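PDB 1TY0: putative exotoxin (superantigen) from Streptococcus pyogenes, which probably acts as a secreted superantigen toxin that engages the T-cell receptor, can dimerise through a shared binding surface, and binds zinc. Local coordinates for residues Y16-I21 against K188-N193; K116-P121 against R139-Q144; F129-F134 against E170-Y175. All blocks are in the same frame, centred on the assembly; numbering follows the deposited sequence.

Interaction 1. Residues Y16-I21 against K188-N193; sequences YAYEII and KKYKDN
Tyr18 meets Lys189 and Tyr190 through one atom, its phenolic oxygen, which is gripped by two hydrogen bonds. Lys189 NZ donates to Tyr18 OH at 2.9 Å, and Tyr18 OH in turn donates to Tyr190 OH at 2.7 Å. Both partners arrive from the direction opposite to the Tyr18 side chain and stay near the plane of its ring, at the hydroxyl edge; Tyr190 OH also lies 3.5 Å from Tyr18 CE1. Lys189 starts with CG between its own backbone N and carbonyl carbon (chi1 55°), which sets CG over one face of the neighbouring Tyr190 ring, 4.0 Å above the plane. The chain then runs extended, and a bend at the last torsion (chi4 -77°) brings NZ to the hydroxyl. The chain of bonds continues outward: Tyr190 OH is hydrogen-bonded to Asp135, and Lys189 NZ forms a salt bridge with Asp176, so the buried hydroxyls are tied to charged groups at both ends, which would probably polarise them. The tight part is thus the two buried tyrosines, whereas Lys189 is partly exposed and lends mainly its ammonium group; only 99 Å² is buried in all. The contact joins helix 5-18 to the 3-10 segment 189-192, which follows helix 183-187, with helix 131-146 alongside supplying Asp135 and packing Arg139 against Tyr18 and Gln132 against Tyr190.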
loop_
_atom_site.group_PDB
_atom_site.type_symbol
_atom_site.label_atom_id
_atom_site.label_comp_id
_atom_site.label_asym_id
_atom_site.label_seq_id
_atom_site.Cartn_x
_atom_site.Cartn_y
_atom_site.Cartn_z
ATOM N N TYR A 16 -7.516 -8.653 2.088
ATOM C CA TYR A 16 -6.078 -8.448 2.019
ATOM C C TYR A 16 -5.665 -7.705 0.751
ATOM O O TYR A 16 -4.875 -6.765 0.806
ATOM C CB TYR A 16 -5.327 -9.777 2.053
ATOM C CG TYR A 16 -3.938 -9.655 1.470
ATOM C CD1 TYR A 16 -2.983 -8.825 2.061
ATOM C CD2 TYR A 16 -3.592 -10.323 0.296
ATOM C CE1 TYR A 16 -1.720 -8.665 1.494
ATOM C CE2 TYR A 16 -2.334 -10.168 -0.278
ATOM C CZ TYR A 16 -1.404 -9.338 0.326
ATOM O OH TYR A 16 -0.160 -9.179 -0.240
ATOM N N ALA A 17 -6.189 -8.144 -0.388
ATOM C CA ALA A 17 -5.844 -7.534 -1.667
ATOM C C ALA A 17 -6.114 -6.036 -1.720
ATOM O O ALA A 17 -5.270 -5.268 -2.180
ATOM C CB ALA A 17 -6.594 -8.237 -2.802
ATOM N N TYR A 18 -7.280 -5.617 -1.236
ATOM C CA TYR A 18 -7.644 -4.206 -1.280
ATOM C C TYR A 18 -7.207 -3.324 -0.103
ATOM O O TYR A 18 -7.440 -2.120 -0.117
ATOM C CB TYR A 18 -9.153 -4.088 -1.534
ATOM C CG TYR A 18 -9.521 -4.367 -2.981
ATOM C CD1 TYR A 18 -9.402 -3.374 -3.951
ATOM C CD2 TYR A 18 -9.951 -5.633 -3.387
ATOM C CE1 TYR A 18 -9.701 -3.627 -5.295
ATOM C CE2 TYR A 18 -10.251 -5.900 -4.733
ATOM C CZ TYR A 18 -10.123 -4.889 -5.678
ATOM O OH TYR A 18 -10.422 -5.137 -7.002
ATOM N N GLU A 19 -6.590 -3.916 0.917
ATOM C CA GLU A 19 -6.078 -3.134 2.050
ATOM C C GLU A 19 -4.683 -2.749 1.579
ATOM O O GLU A 19 -3.689 -3.332 1.997
ATOM C CB GLU A 19 -5.991 -3.996 3.311
ATOM C CG GLU A 19 -7.293 -4.081 4.094
ATOM C CD GLU A 19 -7.593 -2.801 4.849
ATOM O OE1 GLU A 19 -6.806 -2.446 5.756
ATOM O OE2 GLU A 19 -8.611 -2.148 4.538
ATOM N N ILE A 20 -4.626 -1.755 0.702
ATOM C CA ILE A 20 -3.370 -1.341 0.102
ATOM C C ILE A 20 -3.338 0.149 -0.233
ATOM O O ILE A 20 -4.376 0.804 -0.308
ATOM C CB ILE A 20 -3.160 -2.156 -1.193
ATOM C CG1 ILE A 20 -1.850 -1.782 -1.881
ATOM C CG2 ILE A 20 -4.331 -1.920 -2.128
ATOM C CD1 ILE A 20 -1.580 -2.627 -3.107
ATOM N N ILE A 21 -2.134 0.676 -0.419
ATOM C CA ILE A 21 -1.936 2.078 -0.772
ATOM C C ILE A 21 -1.745 2.113 -2.286
ATOM O O ILE A 21 -0.870 1.436 -2.817
ATOM C CB ILE A 21 -0.669 2.649 -0.095
ATOM C CG1 ILE A 21 -0.922 2.817 1.407
ATOM C CG2 ILE A 21 -0.280 3.984 -0.731
ATOM C CD1 ILE A 21 -1.935 3.880 1.730
ATOM N N LYS A 188 -5.962 -8.078 -12.368
ATOM C CA LYS A 188 -5.836 -8.240 -13.812
ATOM C C LYS A 188 -7.019 -7.673 -14.587
ATOM O O LYS A 188 -6.867 -7.244 -15.727
ATOM C CB LYS A 188 -5.632 -9.717 -14.172
ATOM C CG LYS A 188 -4.273 -9.999 -14.806
ATOM C CD LYS A 188 -4.024 -11.490 -14.973
ATOM C CE LYS A 188 -2.733 -11.756 -15.731
ATOM N NZ LYS A 188 -1.544 -11.148 -15.076
ATOM N N LYS A 189 -8.195 -7.664 -13.969
ATOM C CA LYS A 189 -9.377 -7.127 -14.637
ATOM C C LYS A 189 -9.158 -5.680 -15.067
ATOM O O LYS A 189 -9.710 -5.234 -16.076
ATOM C CB LYS A 189 -10.605 -7.216 -13.717
ATOM C CG LYS A 189 -10.432 -6.553 -12.347
ATOM C CD LYS A 189 -11.762 -6.527 -11.580
ATOM C CE LYS A 189 -11.615 -5.964 -10.172
ATOM N NZ LYS A 189 -11.021 -6.929 -9.209
ATOM N N TYR A 190 -8.321 -4.952 -14.328
ATOM C CA TYR A 190 -8.082 -3.551 -14.646
ATOM C C TYR A 190 -7.230 -3.336 -15.890
ATOM O O TYR A 190 -7.003 -2.203 -16.294
ATOM C CB TYR A 190 -7.448 -2.819 -13.445
ATOM C CG TYR A 190 -8.266 -2.890 -12.169
ATOM C CD1 TYR A 190 -9.624 -2.574 -12.170
ATOM C CD2 TYR A 190 -7.677 -3.263 -10.955
ATOM C CE1 TYR A 190 -10.382 -2.627 -11.003
ATOM C CE2 TYR A 190 -8.430 -3.320 -9.771
ATOM C CZ TYR A 190 -9.784 -2.999 -9.808
ATOM O OH TYR A 190 -10.539 -3.044 -8.660
ATOM N N LYS A 191 -6.756 -4.417 -16.502
ATOM C CA LYS A 191 -5.952 -4.268 -17.705
ATOM C C LYS A 191 -6.779 -3.689 -18.850
ATOM O O LYS A 191 -6.217 -3.187 -19.822
ATOM C CB LYS A 191 -5.334 -5.605 -18.125
ATOM C CG LYS A 191 -4.247 -6.083 -17.185
ATOM C CD LYS A 191 -3.618 -7.388 -17.654
ATOM C CE LYS A 191 -3.008 -7.246 -19.036
ATOM N NZ LYS A 191 -2.201 -8.454 -19.384
ATOM N N ASP A 192 -8.108 -3.747 -18.750
ATOM C CA ASP A 192 -8.923 -3.169 -19.816
ATOM C C ASP A 192 -8.879 -1.640 -19.779
ATOM O O ASP A 192 -9.397 -0.978 -20.679
ATOM C CB ASP A 192 -10.381 -3.652 -19.754
ATOM C CG ASP A 192 -11.063 -3.332 -18.439
ATOM O OD1 ASP A 192 -10.643 -2.383 -17.749
ATOM O OD2 ASP A 192 -12.044 -4.032 -18.102
ATOM N N ASN A 193 -8.260 -1.095 -18.734
ATOM C CA ASN A 193 -8.110 0.354 -18.567
ATOM C C ASN A 193 -9.435 1.081 -18.777
ATOM O O ASN A 193 -9.454 2.198 -19.291
ATOM C CB ASN A 193 -7.075 0.890 -19.573
ATOM C CG ASN A 193 -6.405 2.185 -19.112
ATOM O OD1 ASN A 193 -6.267 3.137 -19.884
ATOM N ND2 ASN A 193 -5.965 2.213 -17.868
#

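Interaction 2. Residues K116-P121 against R139-Q144; sequences KTLINP and RQYLMQ
Pro121 stands over the Tyr141 ring on its CB, which is 3.7 Å from the ring centroid and just 4° off the ring normal. This near-vertical placement over the face makes the contact a CH-pi interaction, and it is confirmed by the even spacing of Pro121 CB from all six ring carbons. Leu118 approaches differently. Its two methyls come at a slant to the hydroxyl end of the ring, from the side that Pro121 occupies, with Leu118 CD1 3.9 Å from Tyr141 CE2 and Leu118 CD2 3.6 Å from Tyr141 OH. Tyr141 is extended from helix 131-146 toward the strand, its CG anti to the backbone N (chi1 174°), which carries the ring across to the end of strand 113-119 and the turn after it. The carbonyl oxygen Pro121 O lies 3.7 Å from Tyr141 CD1. Behind this, Leu118 and Pro121 both pack on Phe204 of strand 201-209, while Arg81 of the second subunit packs on Tyr141. No hydrogen bond crosses between the two segments. One C-H group over an aromatic face and leucine methyls at its outer end imply that shape and apolar contact hold helix to edge strand here.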
loop_
_atom_site.group_PDB
_atom_site.type_symbol
_atom_site.label_atom_id
_atom_site.label_comp_id
_atom_site.label_asym_id
_atom_site.label_seq_id
_atom_site.Cartn_x
_atom_site.Cartn_y
_atom_site.Cartn_z
ATOM N N LYS A 116 -29.759 3.380 1.865
ATOM C CA LYS A 116 -29.347 4.768 2.004
ATOM C C LYS A 116 -28.785 5.333 0.713
ATOM O O LYS A 116 -28.322 4.594 -0.154
ATOM C CB LYS A 116 -28.289 4.892 3.109
ATOM C CG LYS A 116 -27.750 6.303 3.303
ATOM C CD LYS A 116 -26.782 6.378 4.473
ATOM C CE LYS A 116 -26.342 7.812 4.731
ATOM N NZ LYS A 116 -25.452 7.912 5.921
ATOM N N THR A 117 -28.856 6.651 0.586
ATOM C CA THR A 117 -28.309 7.339 -0.570
ATOM C C THR A 117 -26.964 7.858 -0.076
ATOM O O THR A 117 -26.904 8.670 0.845
ATOM C CB THR A 117 -29.193 8.529 -1.011
ATOM O OG1 THR A 117 -30.453 8.042 -1.491
ATOM C CG2 THR A 117 -28.510 9.316 -2.119
ATOM N N LEU A 118 -25.889 7.362 -0.672
ATOM C CA LEU A 118 -24.549 7.769 -0.276
ATOM C C LEU A 118 -24.162 9.062 -0.970
ATOM O O LEU A 118 -24.206 9.154 -2.197
ATOM C CB LEU A 118 -23.544 6.672 -0.628
ATOM C CG LEU A 118 -23.854 5.279 -0.073
ATOM C CD1 LEU A 118 -22.858 4.275 -0.630
ATOM C CD2 LEU A 118 -23.807 5.302 1.446
ATOM N N ILE A 119 -23.785 10.060 -0.177
ATOM C CA ILE A 119 -23.378 11.350 -0.716
ATOM C C ILE A 119 -21.876 11.536 -0.523
ATOM O O ILE A 119 -21.382 11.602 0.604
ATOM C CB ILE A 119 -24.128 12.512 -0.024
ATOM C CG1 ILE A 119 -25.640 12.297 -0.139
ATOM C CG2 ILE A 119 -23.733 13.836 -0.667
ATOM C CD1 ILE A 119 -26.473 13.357 0.555
ATOM N N ASN A 120 -21.156 11.617 -1.634
ATOM C CA ASN A 120 -19.709 11.785 -1.612
ATOM C C ASN A 120 -19.002 10.803 -0.685
ATOM O O ASN A 120 -18.180 11.198 0.145
ATOM C CB ASN A 120 -19.345 13.220 -1.221
ATOM C CG ASN A 120 -19.785 14.230 -2.259
ATOM O OD1 ASN A 120 -19.596 14.022 -3.458
ATOM N ND2 ASN A 120 -20.366 15.337 -1.803
ATOM N N PRO A 121 -19.324 9.505 -0.805
ATOM C CA PRO A 121 -18.688 8.488 0.037
ATOM C C PRO A 121 -17.213 8.396 -0.340
ATOM O O PRO A 121 -16.366 8.015 0.471
ATOM C CB PRO A 121 -19.465 7.221 -0.307
ATOM C CG PRO A 121 -19.855 7.441 -1.727
ATOM C CD PRO A 121 -20.276 8.887 -1.747
ATOM N N ARG A 139 -14.739 0.154 -2.763
ATOM C CA ARG A 139 -14.543 -1.059 -1.967
ATOM C C ARG A 139 -13.981 -0.691 -0.601
ATOM O O ARG A 139 -14.407 -1.231 0.422
ATOM C CB ARG A 139 -13.603 -2.045 -2.668
ATOM C CG ARG A 139 -14.228 -2.687 -3.890
ATOM C CD ARG A 139 -13.415 -3.864 -4.397
ATOM N NE ARG A 139 -13.775 -4.170 -5.777
ATOM C CZ ARG A 139 -13.837 -5.392 -6.292
ATOM N NH1 ARG A 139 -13.573 -6.457 -5.544
ATOM N NH2 ARG A 139 -14.147 -5.543 -7.570
ATOM N N GLN A 140 -13.027 0.233 -0.575
ATOM C CA GLN A 140 -12.458 0.656 0.696
ATOM C C GLN A 140 -13.547 1.260 1.584
ATOM O O GLN A 140 -13.595 0.996 2.787
ATOM C CB GLN A 140 -11.337 1.669 0.472
ATOM C CG GLN A 140 -9.945 1.048 0.450
ATOM C CD GLN A 140 -9.572 0.409 1.777
ATOM O OE1 GLN A 140 -9.904 0.928 2.842
ATOM N NE2 GLN A 140 -8.864 -0.717 1.721
ATOM N N TYR A 141 -14.421 2.069 0.994
ATOM C CA TYR A 141 -15.504 2.680 1.757
ATOM C C TYR A 141 -16.386 1.578 2.333
ATOM O O TYR A 141 -16.736 1.598 3.516
ATOM C CB TYR A 141 -16.350 3.592 0.866
ATOM C CG TYR A 141 -17.579 4.134 1.565
ATOM C CD1 TYR A 141 -17.471 5.123 2.544
ATOM C CD2 TYR A 141 -18.843 3.628 1.277
ATOM C CE1 TYR A 141 -18.594 5.594 3.222
ATOM C CE2 TYR A 141 -19.976 4.090 1.951
ATOM C CZ TYR A 141 -19.842 5.071 2.921
ATOM O OH TYR A 141 -20.955 5.524 3.599
ATOM N N LEU A 142 -16.742 0.618 1.487
ATOM C CA LEU A 142 -17.579 -0.501 1.906
ATOM C C LEU A 142 -16.880 -1.374 2.945
ATOM O O LEU A 142 -17.519 -1.892 3.863
ATOM C CB LEU A 142 -17.976 -1.340 0.689
ATOM C CG LEU A 142 -18.916 -0.638 -0.298
ATOM C CD1 LEU A 142 -19.101 -1.485 -1.536
ATOM C CD2 LEU A 142 -20.257 -0.371 0.376
ATOM N N MET A 143 -15.570 -1.537 2.812
ATOM C CA MET A 143 -14.816 -2.349 3.760
ATOM C C MET A 143 -14.816 -1.696 5.133
ATOM O O MET A 143 -15.079 -2.343 6.148
ATOM C CB MET A 143 -13.377 -2.529 3.270
ATOM C CG MET A 143 -13.251 -3.478 2.099
ATOM S SD MET A 143 -11.696 -3.324 1.211
ATOM C CE MET A 143 -10.554 -3.987 2.381
ATOM N N GLN A 144 -14.521 -0.403 5.146
ATOM C CA GLN A 144 -14.464 0.383 6.372
ATOM C C GLN A 144 -15.820 0.586 7.037
ATOM O O GLN A 144 -15.933 0.556 8.263
ATOM C CB GLN A 144 -13.886 1.764 6.060
ATOM C CG GLN A 144 -12.442 1.772 5.600
ATOM C CD GLN A 144 -12.090 3.039 4.842
ATOM O OE1 GLN A 144 -12.772 4.060 4.958
ATOM N NE2 GLN A 144 -11.015 2.983 4.064
#

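Interaction 3. Residues F129-F134 against E170-Y175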
loop_
_atom_site.group_PDB
_atom_site.type_symbol
_atom_site.label_atom_id
_atom_site.label_comp_id
_atom_site.label_asym_id
_atom_site.label_seq_id
_atom_site.Cartn_x
_atom_site.Cartn_y
_atom_site.Cartn_z
ATOM N N PHE A 129 -11.547 9.481 -15.286
ATOM C CA PHE A 129 -10.988 8.525 -14.333
ATOM C C PHE A 129 -11.227 7.070 -14.713
ATOM O O PHE A 129 -12.128 6.754 -15.498
ATOM C CB PHE A 129 -11.565 8.801 -12.935
ATOM C CG PHE A 129 -13.059 8.625 -12.845
ATOM C CD1 PHE A 129 -13.609 7.377 -12.598
ATOM C CD2 PHE A 129 -13.914 9.711 -13.034
ATOM C CE1 PHE A 129 -14.998 7.198 -12.538
ATOM C CE2 PHE A 129 -15.298 9.546 -12.980
ATOM C CZ PHE A 129 -15.842 8.286 -12.731
ATOM N N THR A 130 -10.415 6.179 -14.156
ATOM C CA THR A 130 -10.565 4.758 -14.448
ATOM C C THR A 130 -11.555 4.122 -13.482
ATOM O O THR A 130 -11.738 4.590 -12.355
ATOM C CB THR A 130 -9.226 3.993 -14.312
ATOM O OG1 THR A 130 -8.760 4.072 -12.956
ATOM C CG2 THR A 130 -8.180 4.584 -15.246
ATOM N N ILE A 131 -12.202 3.055 -13.930
ATOM C CA ILE A 131 -13.125 2.341 -13.076
ATOM C C ILE A 131 -12.284 1.754 -11.945
ATOM O O ILE A 131 -12.773 1.569 -10.841
ATOM C CB ILE A 131 -13.856 1.227 -13.858
ATOM C CG1 ILE A 131 -14.769 1.881 -14.902
ATOM C CG2 ILE A 131 -14.666 0.342 -12.901
ATOM C CD1 ILE A 131 -15.534 0.909 -15.774
ATOM N N GLN A 132 -11.010 1.484 -12.221
ATOM C CA GLN A 132 -10.127 0.951 -11.190
ATOM C C GLN A 132 -10.086 1.898 -9.990
ATOM O O GLN A 132 -10.169 1.462 -8.848
ATOM C CB GLN A 132 -8.702 0.752 -11.734
ATOM C CG GLN A 132 -7.708 0.285 -10.664
ATOM C CD GLN A 132 -6.326 -0.107 -11.213
ATOM O OE1 GLN A 132 -5.478 -0.613 -10.473
ATOM N NE2 GLN A 132 -6.101 0.118 -12.508
ATOM N N GLU A 133 -9.966 3.196 -10.249
ATOM C CA GLU A 133 -9.916 4.159 -9.151
ATOM C C GLU A 133 -11.241 4.185 -8.399
ATOM O O GLU A 133 -11.276 4.182 -7.166
ATOM C CB GLU A 133 -9.602 5.565 -9.668
ATOM C CG GLU A 133 -9.539 6.597 -8.548
ATOM C CD GLU A 133 -9.112 7.973 -9.018
ATOM O OE1 GLU A 133 -8.537 8.091 -10.124
ATOM O OE2 GLU A 133 -9.343 8.943 -8.264
ATOM N N PHE A 134 -12.337 4.214 -9.147
ATOM C CA PHE A 134 -13.656 4.241 -8.526
ATOM C C PHE A 134 -13.889 2.960 -7.720
ATOM O O PHE A 134 -14.354 3.007 -6.580
ATOM C CB PHE A 134 -14.733 4.382 -9.601
ATOM C CG PHE A 134 -16.071 4.796 -9.065
ATOM C CD1 PHE A 134 -16.885 3.879 -8.412
ATOM C CD2 PHE A 134 -16.509 6.110 -9.195
ATOM C CE1 PHE A 134 -18.118 4.261 -7.892
ATOM C CE2 PHE A 134 -17.741 6.501 -8.681
ATOM C CZ PHE A 134 -18.545 5.573 -8.027
ATOM N N GLU A 170 -22.293 -0.008 -16.148
ATOM C CA GLU A 170 -21.174 -0.902 -15.875
ATOM C C GLU A 170 -21.518 -1.684 -14.616
ATOM O O GLU A 170 -22.070 -1.125 -13.671
ATOM C CB GLU A 170 -19.886 -0.106 -15.644
ATOM C CG GLU A 170 -19.221 0.427 -16.907
ATOM C CD GLU A 170 -18.660 -0.678 -17.782
ATOM O OE1 GLU A 170 -18.538 -1.821 -17.294
ATOM O OE2 GLU A 170 -18.330 -0.399 -18.956
ATOM N N SER A 171 -21.202 -2.975 -14.609
ATOM C CA SER A 171 -21.485 -3.822 -13.456
ATOM C C SER A 171 -20.269 -4.684 -13.147
ATOM O O SER A 171 -19.703 -5.312 -14.044
ATOM C CB SER A 171 -22.695 -4.717 -13.733
ATOM O OG SER A 171 -22.988 -5.532 -12.609
ATOM N N PHE A 172 -19.885 -4.717 -11.873
ATOM C CA PHE A 172 -18.719 -5.475 -11.432
ATOM C C PHE A 172 -18.983 -6.296 -10.181
ATOM O O PHE A 172 -19.600 -5.819 -9.233
ATOM C CB PHE A 172 -17.566 -4.511 -11.158
ATOM C CG PHE A 172 -17.243 -3.632 -12.316
ATOM C CD1 PHE A 172 -16.493 -4.117 -13.381
ATOM C CD2 PHE A 172 -17.734 -2.334 -12.374
ATOM C CE1 PHE A 172 -16.240 -3.324 -14.489
ATOM C CE2 PHE A 172 -17.488 -1.534 -13.479
ATOM C CZ PHE A 172 -16.739 -2.030 -14.541
ATOM N N ASN A 173 -18.503 -7.533 -10.192
ATOM C CA ASN A 173 -18.652 -8.439 -9.063
ATOM C C ASN A 173 -17.729 -7.970 -7.939
ATOM O O ASN A 173 -16.534 -7.774 -8.155
ATOM C CB ASN A 173 -18.281 -9.856 -9.511
ATOM C CG ASN A 173 -18.349 -10.871 -8.390
ATOM O OD1 ASN A 173 -18.933 -10.627 -7.338
ATOM N ND2 ASN A 173 -17.761 -12.038 -8.625
ATOM N N LEU A 174 -18.284 -7.777 -6.747
ATOM C CA LEU A 174 -17.495 -7.317 -5.605
ATOM C C LEU A 174 -16.808 -8.453 -4.856
ATOM O O LEU A 174 -15.952 -8.222 -4.003
ATOM C CB LEU A 174 -18.386 -6.524 -4.641
ATOM C CG LEU A 174 -18.756 -5.116 -5.116
ATOM C CD1 LEU A 174 -19.799 -4.516 -4.183
ATOM C CD2 LEU A 174 -17.505 -4.243 -5.161
ATOM N N TYR A 175 -17.180 -9.684 -5.182
ATOM C CA TYR A 175 -16.592 -10.847 -4.534
ATOM C C TYR A 175 -15.892 -11.684 -5.599
ATOM O O TYR A 175 -16.051 -12.903 -5.663
ATOM C CB TYR A 175 -17.695 -11.640 -3.826
ATOM C CG TYR A 175 -18.255 -10.893 -2.631
ATOM C CD1 TYR A 175 -19.283 -9.958 -2.783
ATOM C CD2 TYR A 175 -17.702 -11.059 -1.367
ATOM C CE1 TYR A 175 -19.736 -9.200 -1.695
ATOM C CE2 TYR A 175 -18.148 -10.315 -0.274
ATOM C CZ TYR A 175 -19.160 -9.388 -0.444
ATOM O OH TYR A 175 -19.579 -8.644 0.641
#
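Ile131 projects from the first turn of helix 131-146 toward Glu170 and Phe172 on strand 168-173, and its branches can be followed outward. From CB, which lies on the side of the helix turned to the strand, the chain forks. The shorter branch, CG2, runs against the outer end of the phenylalanine ring: Ile131 CG2 is 3.4 Å from Phe172 CE2 and 3.6 Å from Phe172 CZ. The longer branch leaves through CG1, beside the backbone N (chi1 -67°), and continues to the tip. There Ile131 CD1 meets Phe172 CZ at 3.4 Å and, on the strand's preceding inward residue, Glu170 CG at 3.9 Å. Both branches come to the CE2-CZ end from the same side of the ring, CG2 higher above the plane than CD1. Glu170 contributes the aliphatic part of its chain, while its carboxylate forms a salt bridge with Lys194. The helix start that carries Ile131 is fixed by Thr130 at the N-cap, whose OG1 accepts from Glu133 N at 3.1 Å with an N-H...O angle of 151°. At the far end of the strand, Asn173 OD1 accepts from Tyr175 N at 2.9 Å, an Asx turn that shapes the chain as it leaves the sheet. A helix packed by apolar side chains over the face of a mixed five-stranded sheet is the hallmark of the beta-grasp fold, and here the edge strand also carries, next to Glu170, His169, a zinc ligand of this protein, although no zinc is bound to this chain here.

Overall arrangement
Helix 131-146 ties the three contacts together. Its first turn serves interaction 3 and its second half serves interaction 2, so the helix is braced against both outermost strands of the beta-grasp sheet, 168-173 and 113-119. Interaction 1 lies on another side of that helix and bridges the OB-fold and beta-grasp parts of the chain: Gln140 NE2 reaches Tyr18 O at 2.7 Å, and Tyr190 CB packs on Gln132. Chemistry follows place. Interaction 1 is buried and polar, with linked hydroxyls and charges; interactions 2 and 3 are partly buried and apolar, one over a tyrosine face, the other at the outer end of a phenylalanine. Interactions 1 and 2 also touch the second subunit, whereas interaction 3 does not.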